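Sulfur carrier protein ThiS (Escherichia coli, PDB 1ZUD) carries sulfur as a C-terminal thiocarboxylate and donates it to the synthesis of the thiazole phosphate moiety of thiamine phosphate. Local coordinates at residues D[19-24]-D[55-60]. Residues are numbered along the deposited sequence; the frame is centred on the assembly and turned at random.
Sequences HELLEQ and DQILLF
Leu-21 meets Ile-57 tip to tip, its CD2 methyl lying 4.1 Å from Ile-57 CD1. One turn of helix 18-24 thereby touches the inner face of strand 56-61. Leu-21 holds CG anti to its own backbone nitrogen (chi1 177°), and this sends the branch out toward the strand. Ile-57 answers with its longer arm, extended through CG1 to CD1. The second pair is Leu-22 and Leu-59. Their side chains cross at a slant, and Leu-22 CD2 comes to 4.1 Å from Leu-59 CD2. The Leu-22 CB does not aim at the strand. With CG anti to the carbonyl carbon (chi1 -62°), the side chain bends back and its CD2 methyl reaches Leu-59. No hydrogen bond links the two segments. The backbones stay well apart, with Leu-22 CA 9.1 Å from Leu-59 CA, and between these two segments only methyl groups meet. The contact is small but close to the centre of the chain.

Neighbouring strands complete the core: Ile-3 packs on both Leu-21 and Ile-57, and Leu-34 and Ile-36 add to Ile-57. Trp-46, a loop residue, lies against Leu-22. On the other face of strand 56-61, Leu-58 packs on Arg-230 and Phe-60 on Leu-219 of the ThiF chain. The strand thus gives Ile-57 and Leu-59 to the core and Leu-58 and Phe-60 to the partner enzyme. A helix laid over a mixed sheet, with its leucines on the central strand that leads to the C-terminal tail, is characteristic of the beta-grasp fold of ubiquitin-like sulfur carriers.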
ATOM      1  N   HIS D  19      -9.189 -29.284 -14.781  1.00 24.92           N
ATOM      2  CA  HIS D  19      -8.263 -30.325 -14.344  1.00 25.54           C
ATOM      3  C   HIS D  19      -7.468 -30.846 -15.536  1.00 27.22           C
ATOM      4  O   HIS D  19      -6.237 -30.964 -15.474  1.00 25.05           O
ATOM      5  CB  HIS D  19      -9.037 -31.508 -13.670  1.00 27.12           C
ATOM      6  CG  HIS D  19      -8.226 -32.755 -13.508  1.00 26.40           C
ATOM      7  ND1 HIS D  19      -7.383 -32.968 -12.432  1.00 25.97           N
ATOM      8  CD2 HIS D  19      -8.072 -33.826 -14.321  1.00 29.43           C
ATOM      9  CE1 HIS D  19      -6.736 -34.108 -12.600  1.00 26.81           C
ATOM     10  NE2 HIS D  19      -7.133 -34.646 -13.736  1.00 30.64           N
ATOM     11  N   GLU D  20      -8.142 -31.170 -16.637  1.00 26.68           N
ATOM     12  CA  GLU D  20      -7.390 -31.713 -17.782  1.00 27.33           C
ATOM     13  C   GLU D  20      -6.383 -30.700 -18.331  1.00 24.64           C
ATOM     14  O   GLU D  20      -5.267 -31.048 -18.730  1.00 26.86           O
ATOM     15  CB  GLU D  20      -8.352 -32.123 -18.915  1.00 32.88           C
ATOM     16  CG  GLU D  20      -9.461 -33.099 -18.449  1.00 40.69           C
ATOM     17  CD  GLU D  20     -10.432 -33.492 -19.584  1.00 50.07           C
ATOM     18  OE1 GLU D  20     -11.129 -32.604 -20.143  1.00 44.18           O
ATOM     19  OE2 GLU D  20     -10.489 -34.700 -19.915  1.00 56.75           O
ATOM     20  N   LEU D  21      -6.792 -29.438 -18.390  1.00 27.83           N
ATOM     21  CA  LEU D  21      -5.867 -28.408 -18.866  1.00 31.00           C
ATOM     22  C   LEU D  21      -4.645 -28.297 -17.929  1.00 31.78           C
ATOM     23  O   LEU D  21      -3.509 -28.229 -18.396  1.00 32.01           O
ATOM     24  CB  LEU D  21      -6.572 -27.036 -18.933  1.00 32.96           C
ATOM     25  CG  LEU D  21      -5.647 -25.883 -19.350  1.00 31.51           C
ATOM     26  CD1 LEU D  21      -5.126 -26.186 -20.738  1.00 32.83           C
ATOM     27  CD2 LEU D  21      -6.360 -24.554 -19.332  1.00 28.46           C
ATOM     28  N   LEU D  22      -4.864 -28.282 -16.613  1.00 31.25           N
ATOM     29  CA  LEU D  22      -3.723 -28.141 -15.687  1.00 32.37           C
ATOM     30  C   LEU D  22      -2.798 -29.355 -15.846  1.00 29.32           C
ATOM     31  O   LEU D  22      -1.567 -29.237 -15.777  1.00 29.25           O
ATOM     32  CB  LEU D  22      -4.218 -27.986 -14.221  1.00 27.73           C
ATOM     33  CG  LEU D  22      -5.080 -26.715 -13.993  1.00 32.27           C
ATOM     34  CD1 LEU D  22      -5.479 -26.600 -12.529  1.00 26.59           C
ATOM     35  CD2 LEU D  22      -4.286 -25.462 -14.431  1.00 31.70           C
ATOM     36  N   GLU D  23      -3.395 -30.512 -16.092  1.00 31.17           N
ATOM     37  CA  GLU D  23      -2.642 -31.754 -16.296  1.00 33.74           C
ATOM     38  C   GLU D  23      -1.788 -31.639 -17.555  1.00 32.51           C
ATOM     39  O   GLU D  23      -0.602 -32.006 -17.555  1.00 31.36           O
ATOM     40  CB  GLU D  23      -3.593 -32.954 -16.445  1.00 38.81           C
ATOM     41  CG  GLU D  23      -4.172 -33.456 -15.141  1.00 43.93           C
ATOM     42  CD  GLU D  23      -3.126 -34.143 -14.265  1.00 52.47           C
ATOM     43  OE1 GLU D  23      -2.823 -35.348 -14.488  1.00 57.09           O
ATOM     44  OE2 GLU D  23      -2.600 -33.479 -13.354  1.00 47.72           O
ATOM     45  N   GLN D  24      -2.390 -31.123 -18.621  1.00 34.23           N
ATOM     46  CA  GLN D  24      -1.662 -30.923 -19.884  1.00 37.02           C
ATOM     47  C   GLN D  24      -0.427 -29.991 -19.665  1.00 41.52           C
ATOM     48  O   GLN D  24       0.668 -30.267 -20.163  1.00 42.41           O
ATOM     49  CB  GLN D  24      -2.594 -30.293 -20.909  1.00 39.19           C
ATOM     50  CG  GLN D  24      -2.178 -30.515 -22.343  1.00 52.82           C
ATOM     51  CD  GLN D  24      -1.942 -32.002 -22.663  1.00 58.68           C
ATOM     52  OE1 GLN D  24      -0.810 -32.423 -22.878  1.00 61.41           O
ATOM     53  NE2 GLN D  24      -3.019 -32.795 -22.683  1.00 61.09           N
ATOM     54  N   ASP D  55     -11.371 -17.691 -22.789  1.00 37.22           N
ATOM     55  CA  ASP D  55     -11.363 -17.530 -21.323  1.00 35.10           C
ATOM     56  C   ASP D  55     -10.051 -16.880 -20.879  1.00 31.47           C
ATOM     57  O   ASP D  55      -9.020 -17.116 -21.493  1.00 29.69           O
ATOM     58  CB  ASP D  55     -11.516 -18.893 -20.625  1.00 31.50           C
ATOM     59  CG  ASP D  55     -12.971 -19.215 -20.297  1.00 40.24           C
ATOM     60  OD1 ASP D  55     -13.258 -20.364 -19.894  1.00 45.30           O
ATOM     61  OD2 ASP D  55     -13.831 -18.308 -20.442  1.00 43.46           O
ATOM     62  N   GLN D  56     -10.086 -16.050 -19.836  1.00 29.45           N
ATOM     63  CA  GLN D  56      -8.817 -15.454 -19.351  1.00 30.49           C
ATOM     64  C   GLN D  56      -8.554 -16.144 -18.025  1.00 24.66           C
ATOM     65  O   GLN D  56      -9.287 -15.974 -17.054  1.00 28.38           O
ATOM     66  CB  GLN D  56      -8.944 -13.940 -19.180  1.00 33.01           C
ATOM     67  CG  GLN D  56      -9.529 -13.264 -20.414  1.00 37.12           C
ATOM     68  CD  GLN D  56      -9.388 -11.769 -20.339  1.00 43.60           C
ATOM     69  OE1 GLN D  56      -9.664 -11.171 -19.306  1.00 49.50           O
ATOM     70  NE2 GLN D  56      -8.956 -11.152 -21.433  1.00 48.49           N
ATOM     71  N   ILE D  57      -7.514 -16.956 -17.995  1.00 26.81           N
ATOM     72  CA  ILE D  57      -7.269 -17.752 -16.812  1.00 26.25           C
ATOM     73  C   ILE D  57      -6.000 -17.352 -16.076  1.00 29.63           C
ATOM     74  O   ILE D  57      -4.998 -17.013 -16.694  1.00 32.07           O
ATOM     75  CB  ILE D  57      -7.171 -19.211 -17.214  1.00 24.67           C
ATOM     76  CG1 ILE D  57      -8.449 -19.627 -17.985  1.00 34.49           C
ATOM     77  CG2 ILE D  57      -7.115 -20.094 -15.974  1.00 31.33           C
ATOM     78  CD1 ILE D  57      -8.341 -21.063 -18.527  1.00 27.66           C
ATOM     79  N   LEU D  58      -6.076 -17.384 -14.752  1.00 29.98           N
ATOM     80  CA  LEU D  58      -4.933 -17.079 -13.873  1.00 30.89           C
ATOM     81  C   LEU D  58      -4.795 -18.255 -12.928  1.00 30.48           C
ATOM     82  O   LEU D  58      -5.775 -18.719 -12.324  1.00 33.32           O
ATOM     83  CB  LEU D  58      -5.207 -15.847 -13.009  1.00 31.81           C
ATOM     84  CG  LEU D  58      -5.536 -14.549 -13.716  1.00 35.84           C
ATOM     85  CD1 LEU D  58      -5.614 -13.446 -12.673  1.00 42.52           C
ATOM     86  CD2 LEU D  58      -4.425 -14.235 -14.764  1.00 40.16           C
ATOM     87  N   LEU D  59      -3.584 -18.748 -12.818  1.00 25.23           N
ATOM     88  CA  LEU D  59      -3.288 -19.836 -11.930  1.00 28.96           C
ATOM     89  C   LEU D  59      -2.194 -19.265 -11.012  1.00 30.17           C
ATOM     90  O   LEU D  59      -1.154 -18.847 -11.505  1.00 35.37           O
ATOM     91  CB  LEU D  59      -2.737 -20.993 -12.730  1.00 26.50           C
ATOM     92  CG  LEU D  59      -2.304 -22.086 -11.786  1.00 31.88           C
ATOM     93  CD1 LEU D  59      -3.562 -22.664 -11.096  1.00 33.22           C
ATOM     94  CD2 LEU D  59      -1.491 -23.124 -12.577  1.00 36.78           C
ATOM     95  N   PHE D  60      -2.422 -19.207  -9.709  1.00 28.12           N
ATOM     96  CA  PHE D  60      -1.398 -18.616  -8.807  1.00 32.35           C
ATOM     97  C   PHE D  60      -1.304 -19.389  -7.491  1.00 29.25           C
ATOM     98  O   PHE D  60      -2.199 -20.146  -7.124  1.00 28.66           O
ATOM     99  CB  PHE D  60      -1.720 -17.114  -8.529  1.00 26.26           C
ATOM    100  CG  PHE D  60      -3.156 -16.866  -8.059  1.00 32.20           C
ATOM    101  CD1 PHE D  60      -4.229 -16.909  -8.967  1.00 30.89           C
ATOM    102  CD2 PHE D  60      -3.437 -16.675  -6.713  1.00 25.71           C
ATOM    103  CE1 PHE D  60      -5.565 -16.767  -8.523  1.00 30.53           C
ATOM    104  CE2 PHE D  60      -4.759 -16.527  -6.255  1.00 26.58           C
ATOM    105  CZ  PHE D  60      -5.838 -16.573  -7.173  1.00 26.33           C
TER